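Local coordinates for protein gamma-resorcylate decarboxylase (Polaromonas, PDB 4QRO) that probably catalyses the manganese-dependent, non-oxidative decarboxylation of gamma-resorcylate (2,6-dihydroxybenzoate) to resorcinol, at residues A[205-210]-A[243-248]; A[195-200]-A[221-226]; A[79-84]-A[114-119]. One frame throughout, in Å; residues are numbered along the deposited sequence.

Contact 1. Residues A[205-210]-A[243-248]; sequences LFDKYP and YPAKRK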
loop_
_atom_site.group_PDB
_atom_site.type_symbol
_atom_site.label_atom_id
_atom_site.label_comp_id
_atom_site.label_asym_id
_atom_site.label_seq_id
_atom_site.Cartn_x
_atom_site.Cartn_y
_atom_site.Cartn_z
ATOM N N LEU A 205 -4.512 5.233 20.587
ATOM C CA LEU A 205 -3.483 4.629 21.457
ATOM C C LEU A 205 -2.358 5.600 21.809
ATOM O O LEU A 205 -1.848 5.614 22.934
ATOM C CB LEU A 205 -2.879 3.413 20.754
ATOM C CG LEU A 205 -1.887 2.608 21.568
ATOM C CD1 LEU A 205 -2.626 1.941 22.731
ATOM C CD2 LEU A 205 -1.240 1.550 20.680
ATOM N N PHE A 206 -1.951 6.400 20.837
ATOM C CA PHE A 206 -0.800 7.279 21.025
ATOM C C PHE A 206 -1.140 8.613 21.686
ATOM O O PHE A 206 -0.225 9.359 22.041
ATOM C CB PHE A 206 -0.042 7.472 19.700
ATOM C CG PHE A 206 0.383 6.177 19.073
ATOM C CD1 PHE A 206 1.382 5.401 19.649
ATOM C CD2 PHE A 206 -0.230 5.712 17.920
ATOM C CE1 PHE A 206 1.739 4.184 19.096
ATOM C CE2 PHE A 206 0.132 4.503 17.356
ATOM C CZ PHE A 206 1.121 3.739 17.937
ATOM N N ASP A 207 -2.435 8.908 21.839
ATOM C CA ASP A 207 -2.901 10.005 22.712
ATOM C C ASP A 207 -2.711 9.583 24.173
ATOM O O ASP A 207 -2.267 10.359 25.019
ATOM C CB ASP A 207 -4.380 10.293 22.473
ATOM C CG ASP A 207 -4.655 10.874 21.103
ATOM O OD1 ASP A 207 -3.761 11.545 20.554
ATOM O OD2 ASP A 207 -5.778 10.676 20.598
ATOM N N LYS A 208 -3.041 8.337 24.463
ATOM C CA LYS A 208 -2.929 7.799 25.834
ATOM C C LYS A 208 -1.484 7.449 26.242
ATOM O O LYS A 208 -1.074 7.687 27.383
ATOM C CB LYS A 208 -3.813 6.554 25.922
ATOM C CG LYS A 208 -3.788 5.843 27.272
ATOM C CD LYS A 208 -4.312 6.738 28.381
ATOM C CE LYS A 208 -4.257 6.032 29.722
ATOM N NZ LYS A 208 -4.448 7.007 30.825
ATOM N N TYR A 209 -0.727 6.838 25.325
ATOM C CA TYR A 209 0.661 6.445 25.585
ATOM C C TYR A 209 1.556 7.114 24.531
ATOM O O TYR A 209 2.047 6.462 23.615
ATOM C CB TYR A 209 0.812 4.915 25.558
ATOM C CG TYR A 209 -0.187 4.236 26.431
ATOM C CD1 TYR A 209 -0.185 4.436 27.827
ATOM C CD2 TYR A 209 -1.148 3.408 25.889
ATOM C CE1 TYR A 209 -1.137 3.823 28.634
ATOM C CE2 TYR A 209 -2.099 2.795 26.682
ATOM C CZ TYR A 209 -2.094 3.001 28.049
ATOM O OH TYR A 209 -3.044 2.371 28.799
ATOM N N PRO A 210 1.771 8.427 24.659
ATOM C CA PRO A 210 2.466 9.162 23.601
ATOM C C PRO A 210 3.961 8.892 23.432
ATOM O O PRO A 210 4.533 9.321 22.430
ATOM C CB PRO A 210 2.223 10.641 23.987
ATOM C CG PRO A 210 1.968 10.613 25.457
ATOM C CD PRO A 210 1.234 9.329 25.701
ATOM N N TYR A 243 -12.463 8.761 13.671
ATOM C CA TYR A 243 -11.713 7.802 14.456
ATOM C C TYR A 243 -11.520 8.430 15.823
ATOM O O TYR A 243 -11.658 9.655 15.954
ATOM C CB TYR A 243 -10.397 7.396 13.774
ATOM C CG TYR A 243 -9.499 8.521 13.310
ATOM C CD1 TYR A 243 -8.898 9.370 14.227
ATOM C CD2 TYR A 243 -9.225 8.727 11.956
ATOM C CE1 TYR A 243 -8.058 10.388 13.825
ATOM C CE2 TYR A 243 -8.357 9.751 11.549
ATOM C CZ TYR A 243 -7.785 10.582 12.493
ATOM O OH TYR A 243 -6.921 11.623 12.143
ATOM N N PRO A 244 -11.233 7.605 16.844
ATOM C CA PRO A 244 -11.142 8.100 18.218
ATOM C C PRO A 244 -9.923 8.965 18.496
ATOM O O PRO A 244 -9.958 9.812 19.399
ATOM C CB PRO A 244 -11.071 6.831 19.075
ATOM C CG PRO A 244 -11.361 5.695 18.185
ATOM C CD PRO A 244 -11.322 6.134 16.770
ATOM N N ALA A 245 -8.840 8.774 17.743
ATOM C CA ALA A 245 -7.671 9.627 17.931
ATOM C C ALA A 245 -8.025 11.087 17.766
ATOM O O ALA A 245 -8.875 11.446 16.935
ATOM C CB ALA A 245 -6.560 9.268 16.983
ATOM N N LYS A 246 -7.293 11.913 18.512
ATOM C CA LYS A 246 -7.487 13.360 18.547
ATOM C C LYS A 246 -6.903 14.113 17.367
ATOM O O LYS A 246 -7.432 15.139 16.998
ATOM C CB LYS A 246 -6.879 13.945 19.831
ATOM C CG LYS A 246 -7.736 13.783 21.079
ATOM C CD LYS A 246 -7.099 14.516 22.255
ATOM C CE LYS A 246 -8.115 14.845 23.335
ATOM N NZ LYS A 246 -8.745 13.615 23.885
ATOM N N ARG A 247 -5.818 13.609 16.780
ATOM C CA ARG A 247 -5.029 14.370 15.822
ATOM C C ARG A 247 -5.008 13.674 14.461
ATOM O O ARG A 247 -5.721 12.693 14.263
ATOM C CB ARG A 247 -3.616 14.534 16.372
ATOM C CG ARG A 247 -3.579 15.330 17.671
ATOM C CD ARG A 247 -2.317 15.017 18.439
ATOM N NE ARG A 247 -1.192 15.731 17.865
ATOM C CZ ARG A 247 0.089 15.378 17.983
ATOM N NH1 ARG A 247 0.460 14.283 18.643
ATOM N NH2 ARG A 247 1.011 16.139 17.417
ATOM N N LYS A 248 -4.221 14.228 13.534
ATOM C CA LYS A 248 -4.043 13.668 12.178
ATOM C C LYS A 248 -3.241 12.375 12.254
ATOM O O LYS A 248 -2.375 12.227 13.124
ATOM C CB LYS A 248 -3.307 14.673 11.277
ATOM C CG LYS A 248 -4.055 15.970 10.993
ATOM C CD LYS A 248 -3.090 16.984 10.385
ATOM C CE LYS A 248 -3.788 18.259 9.958
ATOM N NZ LYS A 248 -4.286 18.133 8.566
HETATM O O HOH W 1 -7.831 9.710 22.001
#

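Contact 2. Residues A[195-200]-A[221-226]; sequences VHALRL and EGLPYS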
loop_
_atom_site.group_PDB
_atom_site.type_symbol
_atom_site.label_atom_id
_atom_site.label_comp_id
_atom_site.label_asym_id
_atom_site.label_seq_id
_atom_site.Cartn_x
_atom_site.Cartn_y
_atom_site.Cartn_z
ATOM N N VAL A 195 -2.119 -1.605 7.306
ATOM C CA VAL A 195 -3.444 -1.430 7.904
ATOM C C VAL A 195 -3.432 -1.639 9.420
ATOM O O VAL A 195 -4.043 -0.867 10.154
ATOM C CB VAL A 195 -4.497 -2.306 7.212
ATOM C CG1 VAL A 195 -5.816 -2.244 7.959
ATOM C CG2 VAL A 195 -4.687 -1.797 5.781
ATOM N N HIS A 196 -2.679 -2.627 9.892
ATOM C CA HIS A 196 -2.542 -2.822 11.330
ATOM C C HIS A 196 -1.954 -1.558 11.990
ATOM O O HIS A 196 -2.460 -1.083 13.035
ATOM C CB HIS A 196 -1.691 -4.040 11.584
ATOM C CG HIS A 196 -1.852 -4.631 12.951
ATOM N ND1 HIS A 196 -1.642 -5.977 13.195
ATOM C CD2 HIS A 196 -2.230 -4.084 14.131
ATOM C CE1 HIS A 196 -1.871 -6.223 14.476
ATOM N NE2 HIS A 196 -2.219 -5.089 15.063
ATOM N N ALA A 197 -0.910 -0.993 11.378
ATOM C CA ALA A 197 -0.255 0.213 11.932
ATOM C C ALA A 197 -1.237 1.381 11.952
ATOM O O ALA A 197 -1.307 2.123 12.929
ATOM C CB ALA A 197 0.979 0.565 11.134
ATOM N N LEU A 198 -2.010 1.531 10.877
ATOM C CA LEU A 198 -3.038 2.575 10.827
ATOM C C LEU A 198 -4.152 2.386 11.840
ATOM O O LEU A 198 -4.649 3.361 12.391
ATOM C CB LEU A 198 -3.626 2.688 9.419
ATOM C CG LEU A 198 -2.715 3.287 8.344
ATOM C CD1 LEU A 198 -3.302 3.112 6.942
ATOM C CD2 LEU A 198 -2.427 4.763 8.637
ATOM N N ARG A 199 -4.560 1.143 12.077
ATOM C CA ARG A 199 -5.490 0.832 13.160
ATOM C C ARG A 199 -4.950 1.325 14.510
ATOM O O ARG A 199 -5.685 1.967 15.261
ATOM C CB ARG A 199 -5.832 -0.659 13.210
ATOM C CG ARG A 199 -6.668 -1.145 12.036
ATOM C CD ARG A 199 -6.931 -2.652 12.087
ATOM N NE ARG A 199 -7.510 -3.099 13.366
ATOM C CZ ARG A 199 -8.604 -3.858 13.490
ATOM N NH1 ARG A 199 -9.277 -4.303 12.414
ATOM N NH2 ARG A 199 -9.029 -4.198 14.704
ATOM N N LEU A 200 -3.672 1.096 14.789
ATOM C CA LEU A 200 -3.087 1.594 16.058
ATOM C C LEU A 200 -3.162 3.132 16.138
ATOM O O LEU A 200 -3.568 3.692 17.150
ATOM C CB LEU A 200 -1.637 1.147 16.203
ATOM C CG LEU A 200 -1.302 -0.346 16.276
ATOM C CD1 LEU A 200 0.200 -0.533 16.425
ATOM C CD2 LEU A 200 -2.051 -0.989 17.445
ATOM N N GLU A 221 6.082 -0.027 4.524
ATOM C CA GLU A 221 4.980 -0.843 4.026
ATOM C C GLU A 221 4.058 0.055 3.189
ATOM O O GLU A 221 2.832 -0.052 3.260
ATOM C CB GLU A 221 4.215 -1.488 5.201
ATOM C CG GLU A 221 5.079 -2.208 6.263
ATOM C CD GLU A 221 5.737 -3.515 5.798
ATOM O OE1 GLU A 221 5.715 -3.808 4.588
ATOM O OE2 GLU A 221 6.344 -4.224 6.659
ATOM N N GLY A 222 4.671 0.961 2.425
ATOM C CA GLY A 222 3.915 1.872 1.542
ATOM C C GLY A 222 3.379 3.151 2.196
ATOM O O GLY A 222 2.917 4.065 1.507
ATOM N N LEU A 223 3.417 3.240 3.525
ATOM C CA LEU A 223 2.761 4.361 4.213
ATOM C C LEU A 223 3.239 5.753 3.760
ATOM O O LEU A 223 2.405 6.647 3.629
ATOM C CB LEU A 223 2.868 4.215 5.752
ATOM C CG LEU A 223 1.994 3.085 6.354
ATOM C CD1 LEU A 223 2.365 2.817 7.806
ATOM C CD2 LEU A 223 0.493 3.362 6.271
ATOM N N PRO A 224 4.571 5.963 3.569
ATOM C CA PRO A 224 5.012 7.348 3.270
ATOM C C PRO A 224 4.421 7.945 1.970
ATOM O O PRO A 224 4.098 9.136 1.905
ATOM C CB PRO A 224 6.532 7.211 3.177
ATOM C CG PRO A 224 6.843 6.132 4.175
ATOM C CD PRO A 224 5.717 5.133 4.000
ATOM N N TYR A 225 4.242 7.097 0.974
ATOM C CA TYR A 225 3.759 7.509 -0.346
ATOM C C TYR A 225 2.338 8.015 -0.272
ATOM O O TYR A 225 1.969 8.939 -0.989
ATOM C CB TYR A 225 3.836 6.315 -1.323
ATOM C CG TYR A 225 3.624 6.640 -2.787
ATOM C CD1 TYR A 225 4.708 7.007 -3.603
ATOM C CD2 TYR A 225 2.359 6.549 -3.372
ATOM C CE1 TYR A 225 4.533 7.290 -4.955
ATOM C CE2 TYR A 225 2.181 6.842 -4.725
ATOM C CZ TYR A 225 3.269 7.206 -5.510
ATOM O OH TYR A 225 3.126 7.478 -6.884
ATOM N N SER A 226 1.521 7.354 0.542
ATOM C CA SER A 226 0.108 7.629 0.618
ATOM C C SER A 226 -0.297 8.392 1.897
ATOM O O SER A 226 -1.505 8.603 2.134
ATOM C CB SER A 226 -0.690 6.317 0.509
ATOM O OG SER A 226 -0.395 5.636 -0.697
#

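Contact 3. Residues A[79-84]-A[114-119]; sequences RANDFL and ERCVKE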
loop_
_atom_site.group_PDB
_atom_site.type_symbol
_atom_site.label_atom_id
_atom_site.label_comp_id
_atom_site.label_asym_id
_atom_site.label_seq_id
_atom_site.Cartn_x
_atom_site.Cartn_y
_atom_site.Cartn_z
ATOM N N ARG A 79 10.450 -20.525 25.582
ATOM C CA ARG A 79 11.525 -21.356 25.035
ATOM C C ARG A 79 12.363 -20.594 24.005
ATOM O O ARG A 79 13.596 -20.662 24.035
ATOM C CB ARG A 79 10.948 -22.622 24.388
ATOM C CG ARG A 79 10.595 -23.723 25.372
ATOM C CD ARG A 79 10.454 -25.058 24.657
ATOM N NE ARG A 79 9.274 -25.039 23.797
ATOM C CZ ARG A 79 8.042 -25.327 24.203
ATOM N NH1 ARG A 79 7.797 -25.693 25.460
ATOM N NH2 ARG A 79 7.041 -25.259 23.343
ATOM N N ALA A 80 11.691 -19.881 23.095
ATOM C CA ALA A 80 12.375 -19.129 22.038
ATOM C C ALA A 80 13.191 -18.002 22.607
ATOM O O ALA A 80 14.292 -17.756 22.146
ATOM C CB ALA A 80 11.383 -18.601 20.983
ATOM N N ASN A 81 12.661 -17.331 23.625
ATOM C CA ASN A 81 13.344 -16.205 24.223
ATOM C C ASN A 81 14.523 -16.676 25.081
ATOM O O ASN A 81 15.576 -16.034 25.097
ATOM C CB ASN A 81 12.359 -15.384 25.040
ATOM C CG ASN A 81 11.303 -14.707 24.173
ATOM O OD1 ASN A 81 11.560 -14.385 23.018
ATOM N ND2 ASN A 81 10.107 -14.503 24.734
ATOM N N ASP A 82 14.359 -17.809 25.774
ATOM C CA ASP A 82 15.481 -18.394 26.533
ATOM C C ASP A 82 16.605 -18.847 25.592
ATOM O O ASP A 82 17.764 -18.624 25.874
ATOM C CB ASP A 82 15.044 -19.579 27.404
ATOM C CG ASP A 82 14.226 -19.158 28.617
ATOM O OD1 ASP A 82 14.394 -18.024 29.109
ATOM O OD2 ASP A 82 13.407 -19.976 29.081
ATOM N N PHE A 83 16.249 -19.492 24.485
ATOM C CA PHE A 83 17.223 -19.902 23.477
ATOM C C PHE A 83 17.961 -18.699 22.908
ATOM O O PHE A 83 19.169 -18.723 22.807
ATOM C CB PHE A 83 16.541 -20.644 22.345
ATOM C CG PHE A 83 17.413 -20.895 21.147
ATOM C CD1 PHE A 83 18.337 -21.929 21.145
ATOM C CD2 PHE A 83 17.283 -20.119 20.001
ATOM C CE1 PHE A 83 19.113 -22.196 20.030
ATOM C CE2 PHE A 83 18.062 -20.374 18.882
ATOM C CZ PHE A 83 18.979 -21.408 18.895
ATOM N N LEU A 84 17.219 -17.656 22.556
ATOM C CA LEU A 84 17.811 -16.439 22.032
ATOM C C LEU A 84 18.773 -15.774 23.059
ATOM O O LEU A 84 19.885 -15.391 22.697
ATOM C CB LEU A 84 16.709 -15.485 21.591
ATOM C CG LEU A 84 17.199 -14.144 21.064
ATOM C CD1 LEU A 84 18.307 -14.329 20.033
ATOM C CD2 LEU A 84 16.006 -13.394 20.485
ATOM N N GLU A 114 8.246 -8.058 30.179
ATOM C CA GLU A 114 8.967 -7.662 31.391
ATOM C C GLU A 114 10.142 -8.605 31.662
ATOM O O GLU A 114 11.245 -8.128 31.869
ATOM C CB GLU A 114 8.035 -7.582 32.598
ATOM C CG GLU A 114 7.079 -6.396 32.542
ATOM C CD GLU A 114 6.326 -6.199 33.840
ATOM O OE1 GLU A 114 5.298 -6.885 34.034
ATOM O OE2 GLU A 114 6.766 -5.356 34.655
ATOM N N ARG A 115 9.915 -9.913 31.579
ATOM C CA ARG A 115 10.971 -10.918 31.801
ATOM C C ARG A 115 12.094 -10.787 30.775
ATOM O O ARG A 115 13.271 -10.799 31.139
ATOM C CB ARG A 115 10.414 -12.346 31.790
ATOM C CG ARG A 115 11.415 -13.399 32.271
ATOM C CD ARG A 115 10.854 -14.821 32.228
ATOM N NE ARG A 115 10.801 -15.320 30.855
ATOM C CZ ARG A 115 11.749 -16.019 30.224
ATOM N NH1 ARG A 115 12.876 -16.381 30.832
ATOM N NH2 ARG A 115 11.561 -16.373 28.952
ATOM N N CYS A 116 11.736 -10.642 29.498
ATOM C CA CYS A 116 12.745 -10.479 28.456
ATOM C C CYS A 116 13.622 -9.237 28.639
ATOM O O CYS A 116 14.831 -9.315 28.431
ATOM C CB CYS A 116 12.085 -10.470 27.074
ATOM S SG CYS A 116 11.553 -12.100 26.517
ATOM N N VAL A 117 13.026 -8.106 29.017
ATOM C CA VAL A 117 13.774 -6.845 29.174
ATOM C C VAL A 117 14.598 -6.848 30.480
ATOM O O VAL A 117 15.773 -6.510 30.464
ATOM C CB VAL A 117 12.854 -5.581 29.129
ATOM C CG1 VAL A 117 13.663 -4.309 29.373
ATOM C CG2 VAL A 117 12.132 -5.448 27.789
ATOM N N LYS A 118 13.971 -7.236 31.589
ATOM C CA LYS A 118 14.570 -7.091 32.927
ATOM C C LYS A 118 15.512 -8.235 33.266
ATOM O O LYS A 118 16.520 -8.025 33.937
ATOM C CB LYS A 118 13.481 -6.998 34.009
ATOM C CG LYS A 118 12.696 -5.684 34.069
ATOM C CD LYS A 118 11.430 -5.874 34.915
ATOM C CE LYS A 118 11.084 -4.685 35.803
ATOM N NZ LYS A 118 10.611 -3.503 35.036
ATOM N N GLU A 119 15.174 -9.447 32.831
ATOM C CA GLU A 119 15.974 -10.642 33.141
ATOM C C GLU A 119 16.899 -11.101 32.006
ATOM O O GLU A 119 18.037 -11.517 32.267
ATOM C CB GLU A 119 15.063 -11.783 33.610
ATOM C CG GLU A 119 14.215 -11.379 34.825
ATOM C CD GLU A 119 13.375 -12.493 35.437
ATOM O OE1 GLU A 119 13.783 -13.671 35.373
ATOM O OE2 GLU A 119 12.303 -12.178 36.007
#

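Contact 1. Residues A[205-210]-A[243-248]
Asp207, near the end of the short helix 205-208, joins the irregular 243-248 chain by accepting a hydrogen bond from a backbone amide. Lys246 N donates to Asp207 OD2 at 2.9 Å, and the N-H...O angle of 158° makes the bond fairly straight. OD2 takes it on its syn lone pair, the side facing OD1. The carboxylate is put in position by a first torsion that places CG beside the backbone N and anti to the carbonyl carbon (chi1 -67°).

A water adds a second link, donating to Asp207 OD2 at 2.7 Å and, weakly, to Pro244 O at 3.4 Å. The two carboxylate oxygens divide the work, for OD1 is bound by Tyr252 OH of helix 249-256. Arg247 N also hydrogen-bonds to Tyr252 OH, so that one hydroxyl ties both segments to the next helix.

Round the bond the fit is made by carbon against the carboxylate oxygen: Lys246 CB lies 3.5 Å from Asp207 OD2, and Ala245 CA 3.4 Å from the same oxygen. A small alanine suits this place, where the chain runs close to the acid. Charge probably helps only at a distance, since Lys246 NZ stays 5.3 Å from Asp207 OD2 and Arg247 pairs with Glu255. Within its own segment the loop is braced by Tyr243 OH, which donates to Arg247 O at 2.7 Å.

An aspartate gripping a loop amide in this way pins the chain just ahead of helix 249-256 to helix 205-208, at the outer surface of the amidohydrolase (beta/alpha)8 barrel.

Contact 2. Residues A[195-200]-A[221-226]
Helix 188-202 and the start of helix 223-232 come together with Leu198 and Leu223 as the nearest pair, their CA atoms 9.0 Å apart, a spacing that leaves the meeting to side chains. Both belong to the outer layer of the (beta/alpha)8 barrel of the amidohydrolase family.

No hydrogen bond crosses, and the contact is wholly apolar and buried. Leu223 reaches across with both branches. Its CD1 lies 4.3 Å from Ala197 CB, where a methyl group is short enough to let the leucine in beside the helix. Leu198 and Leu223 run past one another in opposite senses, each with CG anti to the carbonyl carbon (chi1 -71° in both). Leucine fits such a seam because its forked end can touch two neighbours at once. Leu216 of strand 214-216 touches both Ala197 and Leu223, while Ile249 and Phe253 of helix 249-256 lie against Leu198 and Leu223 respectively. Beyond this layer lies the second subunit, where Tyr225 OH is hydrogen-bonded to Met219 O of that chain.

At the turn leading into Leu223, Gly222 has a phi of +85°, a shape in which a side-chain carbon would press on Glu221 O, and glycine avoids this. Just before it, Glu221 OE2 is hydrogen-bonded to ND1 of His218, which lines the inhibitor pocket, so the turn probably helps to position that histidine.

The tightest fit is at Leu223 CD2, which lies 3.8 Å from Leu198 CG, 3.9 Å from Leu198 CD1 and 4.0 Å from Leu198 CD2.

Contact 3. Residues A[79-84]-A[114-119]
Helix segments 79-84 and 114-118 run almost parallel, their N-to-C directions only 7° apart and their axes 11.2 Å from each other at closest approach; Asn81 CA and Cys116 CA are the nearest pair, 7.1 Å apart. This is the geometry of neighbouring helices on the outside of a (beta/alpha)8 barrel, here following strands 52-59 and 95-97.

Inside the seam the Cys116 sulfur sits over one face of the Asn81 amide, SG 3.3 Å from ND2, so the N-H bonds, which lie in the amide plane, are left for other partners. The compact thiol leaves space for the amide, whose ND2 donates to Glu112 OE2 and to Ala100 O. Asparagine thus suits a buried place by holding on to the backbone of the loop after strand 95-97.

Toward the more open side, Arg115 makes a salt bridge with Asp82. Its chain leaves the backbone with CG anti to N and bends at chi3, bringing the guanidinium end-on to the acid. NH1 and NH2 both point at one atom, Asp82 OD1, at 2.8 and 3.3 Å respectively. That oxygen lies nearly in the guanidinium plane, but the two charged planes stand 79° apart. NH1 meets the syn lone pair of OD1 at 162°, while NH2, carried out of the carboxylate plane by that turn, comes from above it and makes the longer, more bent bond.

Two carboxylates around one guanidinium, the second that of Glu112, probably stabilise its positive charge, and Glu112 OE2, shared by Arg115 NH2 and Asn81 ND2, couples the salt bridge to the amide.

In the fold
From the N terminus, contact 3 comes first: it closes a loop that leaves helix 70-90, passes through strand 95-97 and returns along helix 106-118, and it is complete before the others begin. Helix 188-202 then opens contact 2 and helix 205-208 opens contact 1. After strand 214-216, segment 221-226 closes contact 2, and 243-248 later closes contact 1, so these two cross along the chain. They also touch, Leu205 CB lying 3.7 Å from Leu200 O, and together tie helices 188-202 and 205-208 to the chain that follows strand 214-216. Contact 3 sits across the chain's centre from contact 2, their centres about 29 Å apart, and joins an earlier pair of helices.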